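Local coordinates for gamma-glutamyltranspeptidase (Ggt) (PDB 5BPK), which catalyses the transfer or hydrolysis of gamma-glutamyl groups, such as that of glutathione, as a member of the N-terminal nucleophile (Ntn) hydrolases, at residues Q157-A162 with Q222-G227; L289-N294 with R320-D325; K112-D117 with G130-G135; R186-K189 with S193-Y196; L72-P77 with N168-S173. All blocks are in the same frame, centred on the assembly; numbering follows the deposited sequence.

Going from the N terminus, the end of helix 61-75 opens interaction 5, which closes only at strand 170-171, some ninety residues on. Interaction 3, between two parts of the long loop after strand 97-102, falls within that span. Before interaction 5 closes, 157-162 opens interaction 1, so the two cross; they also touch, A162 O lying 3.5 Å from V74 CG2. Interaction 1 closes on helix 214-226 and encloses interaction 4, the corner between helices 174-187 and 191-196. Interaction 2 comes last and separately, joining helices 285-296 and 309-329 on the other side of the chain's centre, its centre about 41 Å from that of interaction 1.

Interaction 1 of 5, residues Q157-A162 with Q222-G227; sequences QLIDPA and QIKTLG
K224 reaches across to D160 and closes a salt bridge, with K224 NZ 2.6 Å from D160 OD1. The carboxylate offers this oxygen's syn lone pair, the one on the side of OD2; D160 OD2 stays farther off, 3.6 Å from K224 NZ. A fully stretched lysine makes this possible: CG stands anti to the backbone N (chi1 174°) and the chain runs on straight. Both partners are partly exposed, so solvent probably weakens the attraction somewhat.

Deeper in, the contact turns apolar. I159 splits its branches, CG2 lying 3.7 Å from K224 CB while CD1 touches I223 CG2 at 3.9 Å; the two isoleucine side chains meet roughly at right angles. On the lysine's helix, L226 N bonds to Q222 O, G227 N makes a weak bond to I223 O as the helix ends, and T225 OG1 bonds to N221 O. The helix of 157-162 is kinked: neither P161, which has no N-H, nor A162 bonds back to the turn before.

I159 also rests on F70 of helix 61-75, and I223 on V140. With axes 9.8 Å apart and 167° between the N-to-C directions of the two short helical segments, this is an antiparallel helix pair with an apolar seam and a salt bridge beside it, probably part of a helical layer of the Ntn-hydrolase fold.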
# COMPACT_ATOMS: atom_id res chain seq x y z
N GLN A 157 -23.73 1.61 -10.66
CA GLN A 157 -23.65 0.15 -10.68
C GLN A 157 -22.52 -0.35 -9.80
O GLN A 157 -22.65 -1.39 -9.14
CB GLN A 157 -23.38 -0.37 -12.09
CG GLN A 157 -24.39 -0.04 -13.17
CD GLN A 157 -23.93 -0.58 -14.51
OE1 GLN A 157 -24.08 -1.77 -14.80
NE2 GLN A 157 -23.35 0.29 -15.34
N LEU A 158 -21.41 0.37 -9.81
CA LEU A 158 -20.19 -0.09 -9.14
C LEU A 158 -20.19 0.20 -7.65
O LEU A 158 -19.56 -0.53 -6.87
CB LEU A 158 -18.96 0.52 -9.82
CG LEU A 158 -18.79 0.17 -11.30
CD1 LEU A 158 -17.61 0.96 -11.88
CD2 LEU A 158 -18.63 -1.33 -11.56
N ILE A 159 -20.91 1.24 -7.24
CA ILE A 159 -20.96 1.65 -5.82
C ILE A 159 -22.16 1.05 -5.07
O ILE A 159 -22.16 0.96 -3.85
CB ILE A 159 -20.93 3.20 -5.69
CG1 ILE A 159 -20.45 3.63 -4.29
CG2 ILE A 159 -22.31 3.82 -6.03
CD1 ILE A 159 -20.03 5.08 -4.24
N ASP A 160 -23.19 0.63 -5.80
CA ASP A 160 -24.38 0.06 -5.16
C ASP A 160 -24.06 -1.10 -4.20
O ASP A 160 -24.64 -1.15 -3.12
CB ASP A 160 -25.43 -0.38 -6.19
CG ASP A 160 -26.39 0.75 -6.57
OD1 ASP A 160 -26.40 1.82 -5.93
OD2 ASP A 160 -27.16 0.54 -7.53
N PRO A 161 -23.15 -2.02 -4.58
CA PRO A 161 -22.89 -3.12 -3.64
C PRO A 161 -22.34 -2.65 -2.29
O PRO A 161 -22.73 -3.16 -1.24
CB PRO A 161 -21.86 -3.98 -4.38
CG PRO A 161 -22.19 -3.76 -5.82
CD PRO A 161 -22.56 -2.30 -5.91
N ALA A 162 -21.45 -1.67 -2.33
CA ALA A 162 -20.93 -1.06 -1.13
C ALA A 162 -22.04 -0.41 -0.31
O ALA A 162 -22.10 -0.58 0.90
CB ALA A 162 -19.83 -0.04 -1.48
N GLN A 222 -24.34 10.09 -1.61
CA GLN A 222 -23.97 11.40 -2.16
C GLN A 222 -22.99 11.24 -3.32
O GLN A 222 -23.11 11.92 -4.35
CB GLN A 222 -23.35 12.30 -1.08
CG GLN A 222 -24.35 12.90 -0.12
CD GLN A 222 -25.40 13.74 -0.85
OE1 GLN A 222 -26.54 13.30 -1.03
NE2 GLN A 222 -25.01 14.93 -1.29
N ILE A 223 -22.05 10.32 -3.16
CA ILE A 223 -21.07 10.04 -4.19
C ILE A 223 -21.76 9.40 -5.40
O ILE A 223 -21.50 9.79 -6.54
CB ILE A 223 -19.92 9.16 -3.65
CG1 ILE A 223 -19.16 9.92 -2.54
CG2 ILE A 223 -18.97 8.75 -4.78
CD1 ILE A 223 -18.28 9.02 -1.64
N LYS A 224 -22.66 8.45 -5.15
CA LYS A 224 -23.44 7.81 -6.21
C LYS A 224 -24.17 8.85 -7.05
O LYS A 224 -24.17 8.78 -8.27
CB LYS A 224 -24.45 6.82 -5.61
CG LYS A 224 -25.42 6.20 -6.62
CD LYS A 224 -26.33 5.21 -5.93
CE LYS A 224 -27.47 4.75 -6.81
NZ LYS A 224 -28.23 3.65 -6.17
N THR A 225 -24.80 9.81 -6.38
CA THR A 225 -25.68 10.78 -7.04
C THR A 225 -24.93 11.93 -7.72
O THR A 225 -25.34 12.38 -8.80
CB THR A 225 -26.71 11.36 -6.03
OG1 THR A 225 -27.55 10.29 -5.57
CG2 THR A 225 -27.59 12.42 -6.68
N LEU A 226 -23.85 12.40 -7.10
CA LEU A 226 -23.12 13.60 -7.53
C LEU A 226 -21.69 13.33 -8.00
O LEU A 226 -21.00 14.26 -8.45
CB LEU A 226 -23.06 14.61 -6.38
CG LEU A 226 -24.41 15.04 -5.81
CD1 LEU A 226 -24.18 15.87 -4.57
CD2 LEU A 226 -25.21 15.80 -6.86
N GLY A 227 -21.22 12.09 -7.89
CA GLY A 227 -19.82 11.78 -8.16
C GLY A 227 -18.93 12.27 -7.04
O GLY A 227 -19.38 12.44 -5.90

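Interaction 2 of 5, residues L289-N294 with R320-D325; sequences LIQILN and RQAYAD
I292 and A322 mark the closest backbone approach of two antiparallel helices, whose axes come within 9.7 Å and cross at 150°. The A322 methyl is the small group that fits between two longer side chains: I292 CG1 lies 3.7 Å from its CB, and Q291 OE1 comes to 3.6 Å of the same atom. Q291 stretches out with CG anti to the backbone N (chi1 179°), which carries its amide past A322 to D325. Q291 NE2 donates to D325 OD2 over 2.8 Å, on the anti side and somewhat out of the carboxylate plane, with amide and carboxylate planes only 12° apart.

D325 OD2 has a stronger partner in Y348 OH. D325 OD1 takes G370 N and also Q321 NE2, which lies 2.9 Å from D325 OD1, above the carboxylate plane. The buried D325 carboxylate is thus met by four donors, from Q291, Y348, G370 and Q321. Q291 OE1 is bonded to H288 ND1, which helps fix the turn of the amide.

Y323 OH bonds to S95 O of the partner chain. This is a buried antiparallel helix pair built round a polar cluster; helix 346-354 sets Y348 and I352 against Q291, and I276 of strand 274-278 packs on L289 and I290.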
# COMPACT_ATOMS: atom_id res chain seq x y z
N LEU A 289 12.17 -0.91 -5.27
CA LEU A 289 11.87 -2.25 -5.78
C LEU A 289 12.77 -2.53 -6.97
O LEU A 289 13.45 -3.55 -7.02
CB LEU A 289 10.41 -2.34 -6.21
CG LEU A 289 10.00 -3.55 -7.04
CD1 LEU A 289 10.31 -4.83 -6.28
CD2 LEU A 289 8.52 -3.43 -7.43
N ILE A 290 12.82 -1.59 -7.90
CA ILE A 290 13.60 -1.76 -9.13
C ILE A 290 15.10 -1.72 -8.83
O ILE A 290 15.87 -2.50 -9.39
CB ILE A 290 13.19 -0.69 -10.18
CG1 ILE A 290 11.80 -1.04 -10.73
CG2 ILE A 290 14.22 -0.56 -11.32
CD1 ILE A 290 11.11 0.08 -11.44
N GLN A 291 15.51 -0.81 -7.95
CA GLN A 291 16.89 -0.72 -7.47
C GLN A 291 17.38 -2.06 -6.90
O GLN A 291 18.47 -2.53 -7.26
CB GLN A 291 17.00 0.39 -6.40
CG GLN A 291 18.39 0.58 -5.80
CD GLN A 291 18.42 1.68 -4.74
OE1 GLN A 291 17.38 2.23 -4.36
NE2 GLN A 291 19.61 1.97 -4.24
N ILE A 292 16.60 -2.66 -6.01
CA ILE A 292 17.01 -3.89 -5.31
C ILE A 292 17.07 -5.07 -6.30
O ILE A 292 18.04 -5.84 -6.31
CB ILE A 292 16.09 -4.18 -4.10
CG1 ILE A 292 16.25 -3.10 -3.03
CG2 ILE A 292 16.42 -5.53 -3.49
CD1 ILE A 292 15.07 -3.02 -2.06
N LEU A 293 16.06 -5.20 -7.13
CA LEU A 293 16.09 -6.16 -8.24
C LEU A 293 17.31 -5.97 -9.14
O LEU A 293 17.94 -6.95 -9.55
CB LEU A 293 14.80 -6.08 -9.07
CG LEU A 293 13.56 -6.71 -8.41
CD1 LEU A 293 12.29 -6.45 -9.20
CD2 LEU A 293 13.72 -8.23 -8.17
N ASN A 294 17.64 -4.72 -9.47
CA ASN A 294 18.82 -4.44 -10.29
C ASN A 294 20.07 -4.99 -9.65
O ASN A 294 20.92 -5.53 -10.35
CB ASN A 294 19.05 -2.94 -10.54
CG ASN A 294 18.07 -2.32 -11.52
OD1 ASN A 294 17.44 -3.00 -12.32
ND2 ASN A 294 17.99 -0.98 -11.49
N ARG A 320 19.60 -2.93 2.27
CA ARG A 320 20.27 -2.04 3.22
C ARG A 320 20.62 -0.72 2.56
O ARG A 320 20.34 0.34 3.11
CB ARG A 320 21.53 -2.69 3.76
CG ARG A 320 22.15 -1.99 4.95
CD ARG A 320 23.57 -2.49 5.18
NE ARG A 320 23.67 -3.92 5.46
CZ ARG A 320 23.50 -4.47 6.66
NH1 ARG A 320 23.15 -3.73 7.71
NH2 ARG A 320 23.68 -5.78 6.83
N GLN A 321 21.23 -0.78 1.38
CA GLN A 321 21.60 0.43 0.65
C GLN A 321 20.38 1.21 0.19
O GLN A 321 20.34 2.44 0.30
CB GLN A 321 22.48 0.11 -0.56
CG GLN A 321 23.05 1.35 -1.28
CD GLN A 321 24.00 2.15 -0.41
OE1 GLN A 321 25.02 1.63 0.06
NE2 GLN A 321 23.68 3.43 -0.17
N ALA A 322 19.38 0.50 -0.34
CA ALA A 322 18.17 1.13 -0.82
C ALA A 322 17.47 1.95 0.26
O ALA A 322 17.03 3.07 -0.00
CB ALA A 322 17.20 0.09 -1.43
N TYR A 323 17.36 1.39 1.47
CA TYR A 323 16.67 2.09 2.56
C TYR A 323 17.49 3.27 3.08
O TYR A 323 16.92 4.27 3.49
CB TYR A 323 16.23 1.15 3.68
CG TYR A 323 14.97 0.37 3.35
CD1 TYR A 323 15.03 -0.84 2.68
CD2 TYR A 323 13.71 0.85 3.70
CE1 TYR A 323 13.89 -1.57 2.38
CE2 TYR A 323 12.55 0.13 3.40
CZ TYR A 323 12.65 -1.08 2.73
OH TYR A 323 11.52 -1.83 2.42
N ALA A 324 18.82 3.17 3.04
CA ALA A 324 19.64 4.33 3.36
C ALA A 324 19.37 5.44 2.33
O ALA A 324 19.19 6.61 2.69
CB ALA A 324 21.11 3.96 3.39
N ASP A 325 19.32 5.06 1.06
CA ASP A 325 19.07 6.02 -0.01
C ASP A 325 17.71 6.67 0.17
O ASP A 325 17.56 7.87 0.02
CB ASP A 325 19.14 5.33 -1.38
CG ASP A 325 20.53 4.86 -1.75
OD1 ASP A 325 21.51 5.21 -1.03
OD2 ASP A 325 20.65 4.16 -2.78

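Interaction 3 of 5, residues K112-D117 with G130-G135; sequences KNMFLD and GYLAAG
M114 and F115 both close on L132, and the methionine is the one to follow outward. Its CB is directed at the 130-135 segment, with CG in the cramped position between backbone N and carbonyl carbon (chi1 65°). That puts CG over one face of the neighbouring F115 ring, 3.5 Å above the plane and offset toward the rim. SD extends the chain, and a bend at chi3 (-73°) swings CE onto the leucine, where it meets both L132 CG and L132 CD1 at 3.8 Å.

F115 and L132 run past each other in opposite senses, F115 CE1 lying 4.0 Å from L132 CG. L132 O sits at the ring's edge, near its plane, 3.5 Å from F115 CZ. An aromatic C-H is slightly positive, so that approach is probably mildly favourable. A type I turn from N113 to L116, closed by L116 N to N113 O at 2.9 Å, presents the two side chains next to each other.

L126 packs on both F115 and L132, and I46 of the partner chain covers F115 further. Between the two segments the contact rests on dispersion and shape fit among sulfur-bearing, aromatic and branched aliphatic groups, with no hydrogen bond; backbone bonds of F115 with V123 and the packing of the partner chain also contribute to the conformation of this long loop.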
# COMPACT_ATOMS: atom_id res chain seq x y z
N LYS A 112 5.93 22.89 8.46
CA LYS A 112 7.05 22.00 8.73
C LYS A 112 7.07 21.43 10.16
O LYS A 112 7.22 20.23 10.37
CB LYS A 112 8.35 22.76 8.44
CG LYS A 112 9.60 21.93 8.54
CD LYS A 112 10.81 22.75 8.13
CE LYS A 112 11.93 22.62 9.13
NZ LYS A 112 11.62 23.33 10.40
N ASN A 113 6.90 22.31 11.15
CA ASN A 113 7.03 21.91 12.56
C ASN A 113 5.70 21.75 13.30
O ASN A 113 5.67 21.76 14.54
CB ASN A 113 7.91 22.93 13.30
CG ASN A 113 9.31 23.03 12.71
OD1 ASN A 113 9.90 22.03 12.31
ND2 ASN A 113 9.85 24.25 12.68
N MET A 114 4.62 21.53 12.55
CA MET A 114 3.26 21.46 13.12
C MET A 114 3.06 20.41 14.22
O MET A 114 2.14 20.54 15.03
CB MET A 114 2.21 21.27 12.02
CG MET A 114 2.30 19.96 11.26
SD MET A 114 1.20 19.93 9.84
CE MET A 114 -0.40 19.76 10.63
N PHE A 115 3.89 19.37 14.25
CA PHE A 115 3.75 18.30 15.24
C PHE A 115 4.75 18.42 16.39
O PHE A 115 4.88 17.49 17.19
CB PHE A 115 3.86 16.93 14.57
CG PHE A 115 2.76 16.67 13.59
CD1 PHE A 115 1.46 16.47 14.04
CD2 PHE A 115 3.01 16.63 12.23
CE1 PHE A 115 0.42 16.24 13.14
CE2 PHE A 115 1.98 16.40 11.33
CZ PHE A 115 0.68 16.21 11.80
N LEU A 116 5.45 19.55 16.45
CA LEU A 116 6.45 19.75 17.50
C LEU A 116 5.95 20.75 18.53
O LEU A 116 5.14 21.62 18.22
CB LEU A 116 7.75 20.27 16.89
CG LEU A 116 8.42 19.42 15.80
CD1 LEU A 116 9.82 19.95 15.50
CD2 LEU A 116 8.48 17.96 16.21
N ASP A 117 6.46 20.62 19.75
CA ASP A 117 6.17 21.58 20.82
C ASP A 117 7.13 22.78 20.74
O ASP A 117 7.90 22.89 19.78
CB ASP A 117 6.19 20.90 22.21
CG ASP A 117 7.58 20.40 22.62
OD1 ASP A 117 8.60 20.90 22.12
OD2 ASP A 117 7.63 19.49 23.48
N GLY A 130 -6.21 11.23 15.95
CA GLY A 130 -7.05 12.42 15.84
C GLY A 130 -6.96 13.20 14.55
O GLY A 130 -6.40 12.73 13.56
N TYR A 131 -7.48 14.42 14.59
CA TYR A 131 -7.85 15.17 13.40
C TYR A 131 -6.68 15.87 12.69
O TYR A 131 -6.71 16.05 11.47
CB TYR A 131 -8.95 16.18 13.73
CG TYR A 131 -10.31 15.56 14.06
CD1 TYR A 131 -10.53 14.89 15.27
CD2 TYR A 131 -11.36 15.65 13.16
CE1 TYR A 131 -11.78 14.34 15.57
CE2 TYR A 131 -12.61 15.10 13.44
CZ TYR A 131 -12.81 14.43 14.65
OH TYR A 131 -14.04 13.90 14.94
N LEU A 132 -5.66 16.26 13.46
CA LEU A 132 -4.47 16.92 12.90
C LEU A 132 -3.57 15.92 12.15
O LEU A 132 -2.76 16.32 11.32
CB LEU A 132 -3.67 17.63 13.99
CG LEU A 132 -2.73 18.72 13.45
CD1 LEU A 132 -3.52 19.83 12.76
CD2 LEU A 132 -1.87 19.31 14.56
N ALA A 133 -3.73 14.64 12.46
CA ALA A 133 -2.94 13.57 11.83
C ALA A 133 -3.34 13.32 10.37
O ALA A 133 -2.64 12.58 9.67
CB ALA A 133 -3.09 12.27 12.61
N ALA A 134 -4.44 13.91 9.93
CA ALA A 134 -5.02 13.60 8.60
C ALA A 134 -4.53 14.50 7.47
O ALA A 134 -4.52 15.73 7.60
CB ALA A 134 -6.53 13.64 8.66
N GLY A 135 -4.17 13.88 6.35
CA GLY A 135 -4.03 14.57 5.07
C GLY A 135 -5.37 14.65 4.36
O GLY A 135 -6.33 13.96 4.73

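Interaction 4 of 5, residues R186-K189 with S193-Y196; sequences RFLK and SKKY
K194 lies along the backbone of F187 and L188, its methylenes against carbonyl oxygens: CG is 3.8 Å from F187 O, and CD is 3.7 Å from L188 O. The L188 side chain crosses it at about a right angle, with CD2 touching both CG and CE of K194 at 4.1 Å. A bend in the lysine at chi3 (65°) turns its end back, and a water completes the link, donating to L188 O over 2.8 Å and accepting from K194 NZ over 2.9 Å. S193 completes the first shell: its CB sits 3.7 Å from F187 O and 4.0 Å from F187 CD1.

All this fills the inside of a tight corner between two helices, where the chain leaves helix 174-187 and, within a few residues, starts the short helix 191-196. K189 N bonds to R186 O on the outgoing side.

The F187 ring is held from beyond by stacking with F197, and F198 of strand 198-199 packs on both F187 and L188. S193 OG looks outward to the partner chain, bonding to A27 O and S29 OG there, and the same chain receives R186, whose NH2 bonds to G25 O, and K195, whose NZ makes a salt bridge with D31 of that chain. D129 takes salt bridges from R186 NH2 and K189 NZ, one on each carboxylate oxygen.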
# COMPACT_ATOMS: atom_id res chain seq x y z
N ARG A 186 -8.26 4.00 21.29
CA ARG A 186 -8.10 5.10 20.35
C ARG A 186 -9.47 5.66 19.96
O ARG A 186 -9.67 6.87 19.98
CB ARG A 186 -7.33 4.64 19.10
CG ARG A 186 -5.95 4.06 19.41
CD ARG A 186 -5.23 3.63 18.15
NE ARG A 186 -4.86 4.78 17.34
CZ ARG A 186 -4.95 4.86 16.01
NH1 ARG A 186 -5.42 3.86 15.27
NH2 ARG A 186 -4.57 5.98 15.42
N PHE A 187 -10.41 4.77 19.62
CA PHE A 187 -11.77 5.18 19.26
C PHE A 187 -12.41 6.00 20.37
O PHE A 187 -13.12 6.97 20.12
CB PHE A 187 -12.68 3.98 19.03
CG PHE A 187 -12.38 3.17 17.81
CD1 PHE A 187 -12.04 3.75 16.59
CD2 PHE A 187 -12.53 1.79 17.86
CE1 PHE A 187 -11.82 2.95 15.48
CE2 PHE A 187 -12.31 1.01 16.75
CZ PHE A 187 -11.96 1.59 15.56
N LEU A 188 -12.16 5.60 21.61
CA LEU A 188 -12.81 6.22 22.77
C LEU A 188 -12.34 7.66 23.01
O LEU A 188 -12.95 8.38 23.81
CB LEU A 188 -12.62 5.36 24.03
CG LEU A 188 -13.52 4.12 24.12
CD1 LEU A 188 -12.98 3.13 25.12
CD2 LEU A 188 -14.97 4.50 24.46
N LYS A 189 -11.29 8.09 22.31
CA LYS A 189 -10.87 9.49 22.35
C LYS A 189 -11.77 10.44 21.56
O LYS A 189 -11.68 11.67 21.75
CB LYS A 189 -9.45 9.63 21.82
CG LYS A 189 -8.39 8.90 22.63
CD LYS A 189 -7.03 9.13 22.01
CE LYS A 189 -5.93 8.39 22.72
NZ LYS A 189 -4.59 8.89 22.25
N SER A 193 -16.20 8.58 16.59
CA SER A 193 -15.91 7.16 16.52
C SER A 193 -16.64 6.32 17.57
O SER A 193 -16.93 5.15 17.34
CB SER A 193 -14.40 6.93 16.61
OG SER A 193 -13.75 7.57 15.54
N LYS A 194 -16.93 6.93 18.72
CA LYS A 194 -17.76 6.28 19.73
C LYS A 194 -19.16 5.95 19.21
O LYS A 194 -19.77 4.99 19.67
CB LYS A 194 -17.84 7.13 21.00
CG LYS A 194 -16.52 7.13 21.75
CD LYS A 194 -16.50 8.10 22.94
CE LYS A 194 -17.50 7.71 24.02
NZ LYS A 194 -17.36 8.60 25.22
N LYS A 195 -19.66 6.75 18.27
CA LYS A 195 -20.96 6.49 17.64
C LYS A 195 -20.90 5.30 16.70
O LYS A 195 -21.81 4.46 16.69
CB LYS A 195 -21.44 7.72 16.85
CG LYS A 195 -21.69 8.96 17.69
CD LYS A 195 -22.25 10.11 16.85
CE LYS A 195 -22.40 11.39 17.67
NZ LYS A 195 -22.87 12.55 16.85
N TYR A 196 -19.83 5.22 15.92
CA TYR A 196 -19.76 4.29 14.79
C TYR A 196 -19.15 2.94 15.11
O TYR A 196 -19.45 1.95 14.43
CB TYR A 196 -18.97 4.91 13.65
CG TYR A 196 -19.55 6.19 13.10
CD1 TYR A 196 -20.89 6.27 12.73
CD2 TYR A 196 -18.73 7.32 12.90
CE1 TYR A 196 -21.42 7.44 12.20
CE2 TYR A 196 -19.25 8.49 12.38
CZ TYR A 196 -20.60 8.53 12.01
OH TYR A 196 -21.11 9.67 11.48
O HOH W 1 -14.66 8.13 26.03

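Interaction 5 of 5, residues L72-P77 with N168-S173; sequences LAVVHP and NGYAIS
Y170 lays its ring against the last turn of helix 61-75, one face toward V75 and the hydroxyl aimed at the backbone. V75 CG1 stands over that face, 4.2 Å from the Y170 ring centroid and only 20° off the normal, a CH-pi contact displaced a little toward the rim near CD1. V74 crosses the tyrosine obliquely, V74 CG1 4.1 Å from Y170 CE1. Y170 OH donates to V74 O over 2.8 Å, in the carbonyl plane and onto a lone pair, with a C=O...O angle of 140°. P77 comes from the opposite direction, and its CD reaches 3.4 Å from Y170 OH.

Chi1 near 61° sets CG between the backbone N and carbonyl carbon and sends the tyrosine from its strand to the helix end. V74 O has a second donor in Q213 NE2, so two bonds grip this carbonyl where the helix finishes; just beyond it, H76 N still bonds back to L72 O at 2.9 Å. A tyrosine hydroxyl on a last-turn carbonyl thus ties the C-terminal end of helix 61-75 to the short strand 170-171.

That strand follows directly on helix 155-168 through G169, whose positive phi suits a glycine, and Y170 pairs by backbone bonds with F211 of strand 210-211. S173 then serves as N-cap of helix 174-187 through OG to Q176 N. V74 is further packed by A162, L165 and A166 of helix 155-168 and by L216 and L220 of helix 214-226, while L46 of helix 45-56 rests on V75.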
# COMPACT_ATOMS: atom_id res chain seq x y z
N LEU A 72 -14.44 -2.30 -0.10
CA LEU A 72 -13.50 -2.40 1.02
C LEU A 72 -13.64 -1.25 2.02
O LEU A 72 -13.35 -1.41 3.21
CB LEU A 72 -12.05 -2.46 0.51
CG LEU A 72 -11.61 -3.75 -0.19
CD1 LEU A 72 -10.22 -3.54 -0.85
CD2 LEU A 72 -11.58 -4.92 0.78
N ALA A 73 -14.08 -0.09 1.54
CA ALA A 73 -14.36 1.05 2.43
C ALA A 73 -15.46 0.75 3.46
O ALA A 73 -15.53 1.40 4.51
CB ALA A 73 -14.71 2.31 1.61
N VAL A 74 -16.29 -0.25 3.16
CA VAL A 74 -17.38 -0.66 4.03
C VAL A 74 -17.01 -1.92 4.83
O VAL A 74 -17.17 -1.95 6.04
CB VAL A 74 -18.66 -0.92 3.18
CG1 VAL A 74 -19.81 -1.43 4.06
CG2 VAL A 74 -19.06 0.35 2.47
N VAL A 75 -16.48 -2.94 4.17
CA VAL A 75 -16.27 -4.25 4.81
C VAL A 75 -14.90 -4.43 5.45
O VAL A 75 -14.69 -5.40 6.18
CB VAL A 75 -16.53 -5.41 3.84
CG1 VAL A 75 -17.97 -5.33 3.30
CG2 VAL A 75 -15.52 -5.44 2.67
N HIS A 76 -13.97 -3.51 5.18
CA HIS A 76 -12.62 -3.59 5.74
C HIS A 76 -12.16 -2.22 6.25
O HIS A 76 -11.14 -1.70 5.79
CB HIS A 76 -11.69 -4.14 4.66
CG HIS A 76 -10.31 -4.50 5.13
ND1 HIS A 76 -10.01 -4.69 6.46
CD2 HIS A 76 -9.16 -4.68 4.45
CE1 HIS A 76 -8.73 -5.01 6.57
NE2 HIS A 76 -8.19 -5.00 5.37
N PRO A 77 -12.91 -1.64 7.21
CA PRO A 77 -12.66 -0.25 7.62
C PRO A 77 -11.33 0.01 8.34
O PRO A 77 -10.93 1.16 8.49
CB PRO A 77 -13.86 0.08 8.52
CG PRO A 77 -14.46 -1.20 8.88
CD PRO A 77 -14.12 -2.19 7.84
N ASN A 168 -27.34 -2.41 5.11
CA ASN A 168 -27.92 -3.65 5.65
C ASN A 168 -26.99 -4.35 6.63
O ASN A 168 -27.42 -5.16 7.45
CB ASN A 168 -28.28 -4.61 4.51
CG ASN A 168 -29.24 -4.00 3.49
OD1 ASN A 168 -30.02 -3.11 3.80
ND2 ASN A 168 -29.18 -4.49 2.25
N GLY A 169 -25.70 -4.04 6.51
CA GLY A 169 -24.70 -4.59 7.39
C GLY A 169 -24.08 -5.91 6.96
O GLY A 169 -24.49 -6.54 5.98
N TYR A 170 -23.06 -6.29 7.72
CA TYR A 170 -22.37 -7.57 7.56
C TYR A 170 -21.87 -8.02 8.93
O TYR A 170 -21.72 -7.21 9.85
CB TYR A 170 -21.21 -7.45 6.56
CG TYR A 170 -20.13 -6.47 6.98
CD1 TYR A 170 -20.22 -5.13 6.65
CD2 TYR A 170 -19.03 -6.90 7.71
CE1 TYR A 170 -19.23 -4.22 7.05
CE2 TYR A 170 -18.03 -6.01 8.12
CZ TYR A 170 -18.14 -4.67 7.77
OH TYR A 170 -17.16 -3.78 8.17
N ALA A 171 -21.63 -9.32 9.05
CA ALA A 171 -21.21 -9.90 10.32
C ALA A 171 -19.73 -9.65 10.58
O ALA A 171 -18.90 -9.86 9.70
CB ALA A 171 -21.50 -11.40 10.33
N ILE A 172 -19.41 -9.20 11.79
CA ILE A 172 -18.04 -8.96 12.19
C ILE A 172 -17.30 -10.31 12.26
O ILE A 172 -17.79 -11.26 12.87
CB ILE A 172 -17.96 -8.23 13.57
CG1 ILE A 172 -18.53 -6.81 13.49
CG2 ILE A 172 -16.53 -8.20 14.09
CD1 ILE A 172 -17.74 -5.87 12.58
N SER A 173 -16.14 -10.39 11.63
CA SER A 173 -15.34 -11.61 11.63
C SER A 173 -14.54 -11.70 12.93
O SER A 173 -14.47 -10.72 13.69
CB SER A 173 -14.39 -11.64 10.43
OG SER A 173 -13.38 -10.65 10.53